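Local atomic coordinates of Beta/alpha-amylase (Paenibacillus polymyxa, PDB entry 3VOC), a protein that hydrolyses alpha-1,4-glucosidic linkages of starch, the beta-amylase domain treated here removing successive maltose units from non-reducing chain ends. Residues I38-W43 with K61-A66; G45-A50 with F55-Y60. All coordinates share one frame; numbering follows the deposited sequence.

Contact 1: I38-W43 with K61-A66; sequences ITTDVW and KTYANA
Tyr63 reaches Thr40 and Ile38 with the far end of its ring, and so spans the gap between the second strand of the TIM barrel and helix 58-69, the helix that runs back along the outside. The axes of the two short segments run nearly antiparallel, at 172°, as expected where a barrel strand is followed by its covering helix.

Along the helix, Lys61 and Thr62 come first and have other partners: Lys61 NZ is hydrogen-bonded to Asn143, while Thr62 packs on Trp20 of helix 20-32. Of the helix residues, Tyr63 alone touches the strand. Its CG stands anti to the backbone N (chi1 -167°), which sends the ring toward the strand. Thr40 comes from the opposite direction and lays its methyl over one face, CG2 lying 3.8 Å from the ring centroid of Tyr63 in a CH-pi contact displaced toward the hydroxyl end. Thr40 OG1 also lies beside the ring, 3.1 Å from Tyr63 CE2, and is hydrogen-bonded to Trp74 NE1 of the next strand. Ile38 meets the ring at its edge, where its CG2 stands 3.8 Å from Tyr63 OH. A leucine in place of Tyr63 would probably leave the Thr40 methyl without an aromatic face and open a gap between strand and helix beside Ile38. Phe23 meets Tyr63 edge-to-face, and Trp74 also packs against its ring.

One residue on, Ala64 touches Trp74 with its methyl. The helix then continues regularly, Asn65 N bonding to Lys61 O at 2.8 Å and Ala66 N to Thr62 O at 3.0 Å.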
ATOM      1  N   ILE A  38       5.800  12.047 -12.633  1.00 14.69           N
ATOM      2  CA  ILE A  38       6.400  10.733 -12.452  1.00 14.53           C
ATOM      3  C   ILE A  38       6.275  10.355 -10.979  1.00 15.04           C
ATOM      4  O   ILE A  38       6.650  11.150 -10.102  1.00 14.36           O
ATOM      5  CB  ILE A  38       7.897  10.715 -12.854  1.00 14.44           C
ATOM      6  CG1 ILE A  38       8.092  11.159 -14.325  1.00 14.76           C
ATOM      7  CG2 ILE A  38       8.541   9.335 -12.548  1.00 14.41           C
ATOM      8  CD1 ILE A  38       7.421  10.236 -15.376  1.00 14.76           C
ATOM      9  N   THR A  39       5.710   9.173 -10.705  1.00 14.70           N
ATOM     10  CA  THR A  39       5.687   8.641  -9.324  1.00 14.93           C
ATOM     11  C   THR A  39       6.885   7.694  -9.096  1.00 14.79           C
ATOM     12  O   THR A  39       7.298   6.954 -10.000  1.00 14.19           O
ATOM     13  CB  THR A  39       4.362   7.940  -8.934  1.00 15.14           C
ATOM     14  OG1 THR A  39       4.313   6.649  -9.550  1.00 18.46           O
ATOM     15  CG2 THR A  39       3.127   8.771  -9.382  1.00 14.68           C
ATOM     16  N   THR A  40       7.444   7.735  -7.887  1.00 14.32           N
ATOM     17  CA  THR A  40       8.757   7.133  -7.661  1.00 14.12           C
ATOM     18  C   THR A  40       8.839   6.514  -6.276  1.00 14.00           C
ATOM     19  O   THR A  40       8.665   7.213  -5.282  1.00 13.34           O
ATOM     20  CB  THR A  40       9.871   8.204  -7.753  1.00 14.21           C
ATOM     21  OG1 THR A  40       9.820   8.849  -9.033  1.00 13.84           O
ATOM     22  CG2 THR A  40      11.273   7.579  -7.529  1.00 13.63           C
ATOM     23  N   ASP A  41       9.117   5.212  -6.210  1.00 13.53           N
ATOM     24  CA  ASP A  41       9.528   4.610  -4.951  1.00 14.04           C
ATOM     25  C   ASP A  41      10.831   5.244  -4.474  1.00 14.12           C
ATOM     26  O   ASP A  41      11.862   5.140  -5.148  1.00 14.68           O
ATOM     27  CB  ASP A  41       9.724   3.105  -5.082  1.00 14.03           C
ATOM     28  CG  ASP A  41       8.428   2.333  -4.927  1.00 15.76           C
ATOM     29  OD1 ASP A  41       7.691   2.558  -3.949  1.00 15.86           O
ATOM     30  OD2 ASP A  41       8.159   1.485  -5.783  1.00 15.00           O
ATOM     31  N   VAL A  42      10.760   5.931  -3.337  1.00 13.90           N
ATOM     32  CA  VAL A  42      11.960   6.491  -2.678  1.00 13.53           C
ATOM     33  C   VAL A  42      12.298   5.487  -1.592  1.00 14.05           C
ATOM     34  O   VAL A  42      11.729   5.512  -0.484  1.00 13.30           O
ATOM     35  CB  VAL A  42      11.713   7.933  -2.163  1.00 13.46           C
ATOM     36  CG1 VAL A  42      12.967   8.535  -1.522  1.00 13.13           C
ATOM     37  CG2 VAL A  42      11.223   8.834  -3.324  1.00 12.60           C
ATOM     38  N   TRP A  43      13.180   4.547  -1.947  1.00 14.33           N
ATOM     39  CA  TRP A  43      13.435   3.371  -1.094  1.00 14.71           C
ATOM     40  C   TRP A  43      14.152   3.726   0.222  1.00 14.72           C
ATOM     41  O   TRP A  43      15.245   4.299   0.213  1.00 14.06           O
ATOM     42  CB  TRP A  43      14.258   2.318  -1.858  1.00 14.68           C
ATOM     43  CG  TRP A  43      13.518   1.725  -3.008  1.00 15.44           C
ATOM     44  CD1 TRP A  43      13.727   1.967  -4.328  1.00 16.01           C
ATOM     45  CD2 TRP A  43      12.417   0.808  -2.933  1.00 17.78           C
ATOM     46  NE1 TRP A  43      12.832   1.249  -5.085  1.00 17.45           N
ATOM     47  CE2 TRP A  43      12.015   0.532  -4.254  1.00 15.58           C
ATOM     48  CE3 TRP A  43      11.728   0.200  -1.870  1.00 16.12           C
ATOM     49  CZ2 TRP A  43      10.945  -0.328  -4.559  1.00 16.05           C
ATOM     50  CZ3 TRP A  43      10.664  -0.667  -2.169  1.00 17.00           C
ATOM     51  CH2 TRP A  43      10.285  -0.922  -3.507  1.00 18.85           C
ATOM     52  N   LYS A  61      17.982  13.172  -5.485  1.00 17.69           N
ATOM     53  CA  LYS A  61      18.121  14.553  -5.951  1.00 17.99           C
ATOM     54  C   LYS A  61      18.433  14.533  -7.454  1.00 17.84           C
ATOM     55  O   LYS A  61      17.845  15.286  -8.226  1.00 17.83           O
ATOM     56  CB  LYS A  61      19.185  15.306  -5.149  1.00 18.51           C
ATOM     57  CG  LYS A  61      18.674  15.835  -3.809  1.00 21.00           C
ATOM     58  CD  LYS A  61      19.811  16.243  -2.888  1.00 25.07           C
ATOM     59  CE  LYS A  61      19.270  16.898  -1.591  1.00 26.35           C
ATOM     60  NZ  LYS A  61      20.286  16.835  -0.462  1.00 25.70           N
ATOM     61  N   THR A  62      19.313  13.626  -7.876  1.00 18.01           N
ATOM     62  CA  THR A  62      19.584  13.448  -9.311  1.00 17.64           C
ATOM     63  C   THR A  62      18.320  13.059 -10.087  1.00 17.39           C
ATOM     64  O   THR A  62      18.039  13.602 -11.166  1.00 17.20           O
ATOM     65  CB  THR A  62      20.682  12.395  -9.541  1.00 18.33           C
ATOM     66  OG1 THR A  62      21.859  12.774  -8.815  1.00 17.90           O
ATOM     67  CG2 THR A  62      21.021  12.280 -11.026  1.00 17.33           C
ATOM     68  N   TYR A  63      17.598  12.077  -9.550  1.00 16.27           N
ATOM     69  CA  TYR A  63      16.349  11.619 -10.134  1.00 16.43           C
ATOM     70  C   TYR A  63      15.378  12.790 -10.258  1.00 16.24           C
ATOM     71  O   TYR A  63      14.858  13.062 -11.349  1.00 16.92           O
ATOM     72  CB  TYR A  63      15.779  10.529  -9.232  1.00 15.56           C
ATOM     73  CG  TYR A  63      14.646   9.706  -9.784  1.00 16.39           C
ATOM     74  CD1 TYR A  63      14.743   8.315  -9.817  1.00 16.38           C
ATOM     75  CD2 TYR A  63      13.455  10.302 -10.237  1.00 16.66           C
ATOM     76  CE1 TYR A  63      13.686   7.530 -10.291  1.00 18.07           C
ATOM     77  CE2 TYR A  63      12.390   9.517 -10.725  1.00 15.63           C
ATOM     78  CZ  TYR A  63      12.515   8.133 -10.736  1.00 16.98           C
ATOM     79  OH  TYR A  63      11.472   7.333 -11.184  1.00 17.26           O
ATOM     80  N   ALA A  64      15.160  13.502  -9.152  1.00 16.60           N
ATOM     81  CA  ALA A  64      14.247  14.635  -9.150  1.00 17.07           C
ATOM     82  C   ALA A  64      14.689  15.727 -10.122  1.00 17.73           C
ATOM     83  O   ALA A  64      13.850  16.325 -10.810  1.00 17.34           O
ATOM     84  CB  ALA A  64      14.051  15.203  -7.729  1.00 17.57           C
ATOM     85  N   ASN A  65      15.998  15.980 -10.179  1.00 18.24           N
ATOM     86  CA  ASN A  65      16.558  16.936 -11.152  1.00 18.93           C
ATOM     87  C   ASN A  65      16.223  16.573 -12.599  1.00 18.41           C
ATOM     88  O   ASN A  65      15.865  17.443 -13.383  1.00 18.44           O
ATOM     89  CB  ASN A  65      18.077  17.034 -11.011  1.00 19.30           C
ATOM     90  CG  ASN A  65      18.501  17.839  -9.803  1.00 22.91           C
ATOM     91  OD1 ASN A  65      17.682  18.493  -9.166  1.00 25.63           O
ATOM     92  ND2 ASN A  65      19.797  17.779  -9.466  1.00 25.17           N
ATOM     93  N   ALA A  66      16.366  15.293 -12.951  1.00 18.40           N
ATOM     94  CA  ALA A  66      16.031  14.816 -14.304  1.00 17.53           C
ATOM     95  C   ALA A  66      14.537  15.037 -14.614  1.00 17.33           C
ATOM     96  O   ALA A  66      14.164  15.541 -15.696  1.00 16.38           O
ATOM     97  CB  ALA A  66      16.421  13.336 -14.480  1.00 17.90           C
TER

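Contact 2: G45-A50 with F55-Y60. With CA (calcium ion), chain B.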
ATOM      1  N   GLY A  45      15.772   1.769   2.024  1.00 16.55           N
ATOM      2  CA  GLY A  45      17.043   1.042   1.939  1.00 17.18           C
ATOM      3  C   GLY A  45      18.118   1.792   1.164  1.00 17.00           C
ATOM      4  O   GLY A  45      19.300   1.535   1.356  1.00 16.59           O
ATOM      5  N   TYR A  46      17.698   2.706   0.284  1.00 16.68           N
ATOM      6  CA  TYR A  46      18.614   3.548  -0.480  1.00 16.95           C
ATOM      7  C   TYR A  46      19.055   4.787   0.282  1.00 16.92           C
ATOM      8  O   TYR A  46      20.151   5.299   0.035  1.00 17.55           O
ATOM      9  CB  TYR A  46      17.957   4.048  -1.770  1.00 16.61           C
ATOM     10  CG  TYR A  46      17.954   3.097  -2.948  1.00 17.36           C
ATOM     11  CD1 TYR A  46      18.230   1.745  -2.795  1.00 18.71           C
ATOM     12  CD2 TYR A  46      17.618   3.560  -4.232  1.00 18.87           C
ATOM     13  CE1 TYR A  46      18.199   0.860  -3.891  1.00 18.95           C
ATOM     14  CE2 TYR A  46      17.594   2.690  -5.334  1.00 18.02           C
ATOM     15  CZ  TYR A  46      17.877   1.349  -5.154  1.00 18.87           C
ATOM     16  OH  TYR A  46      17.838   0.478  -6.223  1.00 19.61           O
ATOM     17  N   VAL A  47      18.190   5.312   1.146  1.00 15.65           N
ATOM     18  CA  VAL A  47      18.402   6.666   1.650  1.00 15.62           C
ATOM     19  C   VAL A  47      18.827   6.751   3.114  1.00 15.49           C
ATOM     20  O   VAL A  47      19.255   7.802   3.557  1.00 16.20           O
ATOM     21  CB  VAL A  47      17.168   7.595   1.410  1.00 15.47           C
ATOM     22  CG1 VAL A  47      16.791   7.624  -0.072  1.00 15.08           C
ATOM     23  CG2 VAL A  47      15.955   7.149   2.267  1.00 15.28           C
ATOM     24  N   GLU A  48      18.687   5.665   3.862  1.00 15.85           N
ATOM     25  CA  GLU A  48      19.160   5.630   5.248  1.00 16.16           C
ATOM     26  C   GLU A  48      19.861   4.288   5.507  1.00 16.64           C
ATOM     27  O   GLU A  48      19.620   3.636   6.517  1.00 16.94           O
ATOM     28  CB  GLU A  48      17.992   5.876   6.222  1.00 15.48           C
ATOM     29  CG  GLU A  48      18.400   6.312   7.642  1.00 15.20           C
ATOM     30  CD  GLU A  48      17.215   6.506   8.588  1.00 16.98           C
ATOM     31  OE1 GLU A  48      16.045   6.584   8.122  1.00 15.97           O
ATOM     32  OE2 GLU A  48      17.445   6.586   9.818  1.00 16.56           O
ATOM     33  N   SER A  49      20.737   3.887   4.587  1.00 17.63           N
ATOM     34  CA  SER A  49      21.326   2.548   4.619  1.00 18.95           C
ATOM     35  C   SER A  49      22.515   2.438   5.567  1.00 19.10           C
ATOM     36  O   SER A  49      22.747   1.383   6.158  1.00 18.68           O
ATOM     37  CB  SER A  49      21.772   2.093   3.219  1.00 19.29           C
ATOM     38  OG  SER A  49      22.855   2.888   2.742  1.00 21.79           O
ATOM     39  N   ALA A  50      23.254   3.531   5.719  1.00 19.42           N
ATOM     40  CA  ALA A  50      24.561   3.474   6.390  1.00 19.82           C
ATOM     41  C   ALA A  50      24.450   3.379   7.912  1.00 19.59           C
ATOM     42  O   ALA A  50      25.340   2.829   8.572  1.00 20.42           O
ATOM     43  CB  ALA A  50      25.409   4.691   5.983  1.00 20.56           C
ATOM     44  N   PHE A  55      21.875   9.757   6.298  1.00 16.92           N
ATOM     45  CA  PHE A  55      21.089   9.781   5.066  1.00 17.98           C
ATOM     46  C   PHE A  55      21.943   9.961   3.830  1.00 18.56           C
ATOM     47  O   PHE A  55      23.008  10.586   3.883  1.00 18.72           O
ATOM     48  CB  PHE A  55      20.033  10.896   5.149  1.00 17.44           C
ATOM     49  CG  PHE A  55      19.007  10.660   6.212  1.00 18.26           C
ATOM     50  CD1 PHE A  55      17.908   9.805   5.968  1.00 17.12           C
ATOM     51  CD2 PHE A  55      19.126  11.274   7.456  1.00 17.56           C
ATOM     52  CE1 PHE A  55      16.964   9.570   6.968  1.00 16.12           C
ATOM     53  CE2 PHE A  55      18.179  11.040   8.450  1.00 18.38           C
ATOM     54  CZ  PHE A  55      17.099  10.179   8.199  1.00 16.40           C
ATOM     55  N   ASP A  56      21.470   9.404   2.717  1.00 19.11           N
ATOM     56  CA  ASP A  56      22.071   9.651   1.414  1.00 19.38           C
ATOM     57  C   ASP A  56      20.918   9.890   0.441  1.00 19.05           C
ATOM     58  O   ASP A  56      20.267   8.943  -0.001  1.00 18.15           O
ATOM     59  CB  ASP A  56      22.911   8.453   0.968  1.00 20.33           C
ATOM     60  CG  ASP A  56      23.652   8.706  -0.353  1.00 23.42           C
ATOM     61  OD1 ASP A  56      23.470   9.777  -0.976  1.00 24.35           O
ATOM     62  OD2 ASP A  56      24.431   7.829  -0.761  1.00 27.32           O
ATOM     63  N   TRP A  57      20.653  11.160   0.155  1.00 18.31           N
ATOM     64  CA  TRP A  57      19.578  11.540  -0.756  1.00 18.87           C
ATOM     65  C   TRP A  57      20.077  11.832  -2.168  1.00 18.95           C
ATOM     66  O   TRP A  57      19.275  12.209  -3.027  1.00 19.84           O
ATOM     67  CB  TRP A  57      18.825  12.770  -0.218  1.00 17.97           C
ATOM     68  CG  TRP A  57      18.104  12.524   1.080  1.00 17.92           C
ATOM     69  CD1 TRP A  57      18.483  12.951   2.322  1.00 16.36           C
ATOM     70  CD2 TRP A  57      16.878  11.803   1.264  1.00 17.37           C
ATOM     71  NE1 TRP A  57      17.564  12.552   3.264  1.00 14.95           N
ATOM     72  CE2 TRP A  57      16.569  11.846   2.640  1.00 17.45           C
ATOM     73  CE3 TRP A  57      15.995  11.147   0.396  1.00 17.94           C
ATOM     74  CZ2 TRP A  57      15.424  11.241   3.173  1.00 17.82           C
ATOM     75  CZ3 TRP A  57      14.863  10.548   0.920  1.00 16.37           C
ATOM     76  CH2 TRP A  57      14.587  10.595   2.295  1.00 18.69           C
ATOM     77  N   SER A  58      21.383  11.657  -2.421  1.00 18.99           N
ATOM     78  CA  SER A  58      21.981  12.179  -3.672  1.00 18.88           C
ATOM     79  C   SER A  58      21.375  11.556  -4.938  1.00 17.91           C
ATOM     80  O   SER A  58      21.077  12.254  -5.898  1.00 17.28           O
ATOM     81  CB  SER A  58      23.515  12.049  -3.684  1.00 19.42           C
ATOM     82  OG  SER A  58      23.922  10.695  -3.552  1.00 22.57           O
ATOM     83  N   TYR A  59      21.166  10.248  -4.928  1.00 17.94           N
ATOM     84  CA  TYR A  59      20.512   9.599  -6.070  1.00 17.59           C
ATOM     85  C   TYR A  59      19.110  10.174  -6.360  1.00 16.77           C
ATOM     86  O   TYR A  59      18.740  10.385  -7.520  1.00 16.61           O
ATOM     87  CB  TYR A  59      20.463   8.088  -5.869  1.00 17.64           C
ATOM     88  CG  TYR A  59      19.564   7.359  -6.850  1.00 17.94           C
ATOM     89  CD1 TYR A  59      20.006   7.055  -8.135  1.00 17.75           C
ATOM     90  CD2 TYR A  59      18.278   6.945  -6.475  1.00 17.83           C
ATOM     91  CE1 TYR A  59      19.183   6.373  -9.041  1.00 19.78           C
ATOM     92  CE2 TYR A  59      17.457   6.246  -7.364  1.00 19.21           C
ATOM     93  CZ  TYR A  59      17.917   5.965  -8.644  1.00 20.22           C
ATOM     94  OH  TYR A  59      17.107   5.284  -9.531  1.00 21.78           O
ATOM     95  N   TYR A  60      18.326  10.422  -5.319  1.00 16.80           N
ATOM     96  CA  TYR A  60      16.986  10.953  -5.539  1.00 16.62           C
ATOM     97  C   TYR A  60      16.963  12.428  -5.901  1.00 16.95           C
ATOM     98  O   TYR A  60      16.047  12.883  -6.570  1.00 16.92           O
ATOM     99  CB  TYR A  60      16.048  10.628  -4.373  1.00 16.50           C
ATOM    100  CG  TYR A  60      15.658   9.180  -4.396  1.00 16.02           C
ATOM    101  CD1 TYR A  60      14.822   8.690  -5.405  1.00 15.58           C
ATOM    102  CD2 TYR A  60      16.153   8.272  -3.430  1.00 15.80           C
ATOM    103  CE1 TYR A  60      14.468   7.345  -5.450  1.00 15.74           C
ATOM    104  CE2 TYR A  60      15.787   6.904  -3.462  1.00 15.08           C
ATOM    105  CZ  TYR A  60      14.949   6.460  -4.479  1.00 15.64           C
ATOM    106  OH  TYR A  60      14.568   5.138  -4.561  1.00 17.14           O
TER
HETATM  107 CA    CA B 501      16.168   7.032  11.745  1.00 17.47          CA
HETATM  108  O   HOH W   1      14.587   7.486  10.080  1.00 14.99           O
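Val47 sits on one face of the Trp57 indole, its CB 3.9 Å from the centroid of the six-membered ring and 16° off the normal, while its CG1 branch touches the edge of the Tyr60 ring at CD2, 3.5 Å away. With CG1 anti to the carbonyl carbon (chi1 -56°), that methyl reaches both Tyr60 and the rim of Trp57 at CZ3, and CG2 lies over the indole face. Tyr46 directs its ring edge toward the face of Tyr59 in an offset edge-to-face pair, with planes at 82°. Tyr59 in turn sets its CD2 over the centre of the Tyr60 ring. The Phe55 ring runs alongside the Glu48 side chain, its CE1 3.3 Å from Glu48 OE1.

These residues frame the short helix 44-47 and the calcium-binding loop that follow the second strand of the (beta/alpha)8 barrel and return the chain to its helix. Glu48 reaches with an extended chain to the ion, OE2 binding calcium at 2.4 Å; Asp52, Asn53, Gln132 and Glu135 are the other protein ligands. Its second oxygen, OE1, accepts from a calcium-bound water at 2.6 Å and from Trp44 NE1, which fixes the turn of the carboxylate. The loop is closed by Asp56 N, which donates to Val47 O at 2.9 Å from above the carbonyl plane. Asp56 also caps the coming helix: its OD1 takes Ser58 N on the anti side. The syn lone pair of Asp56 OD1 accepts from Ser58 OG at 2.8 Å.

Both contacts use helix 58-69 and the same strand-loop-helix unit of the barrel, but differ in burial. Contact 1 is wholly buried between strand and helix, a small, mainly CH-pi and van der Waals meeting dominated by one ring. Contact 2, where the chain leaves the strand and turns back, is only partly buried and joins aromatic packing to polar work: a backbone bond, a helix cap and a metal ligand. Tyr60 ties the two, its OH lying 3.0 Å from Trp43 N, a probable hydrogen bond at the end of strand 37-43. Val42 adds packing on Trp57. Asp41, on that same strand, probably binds substrate, whereas the calcium sits at the loop between helix 44-47 and helix 58-69.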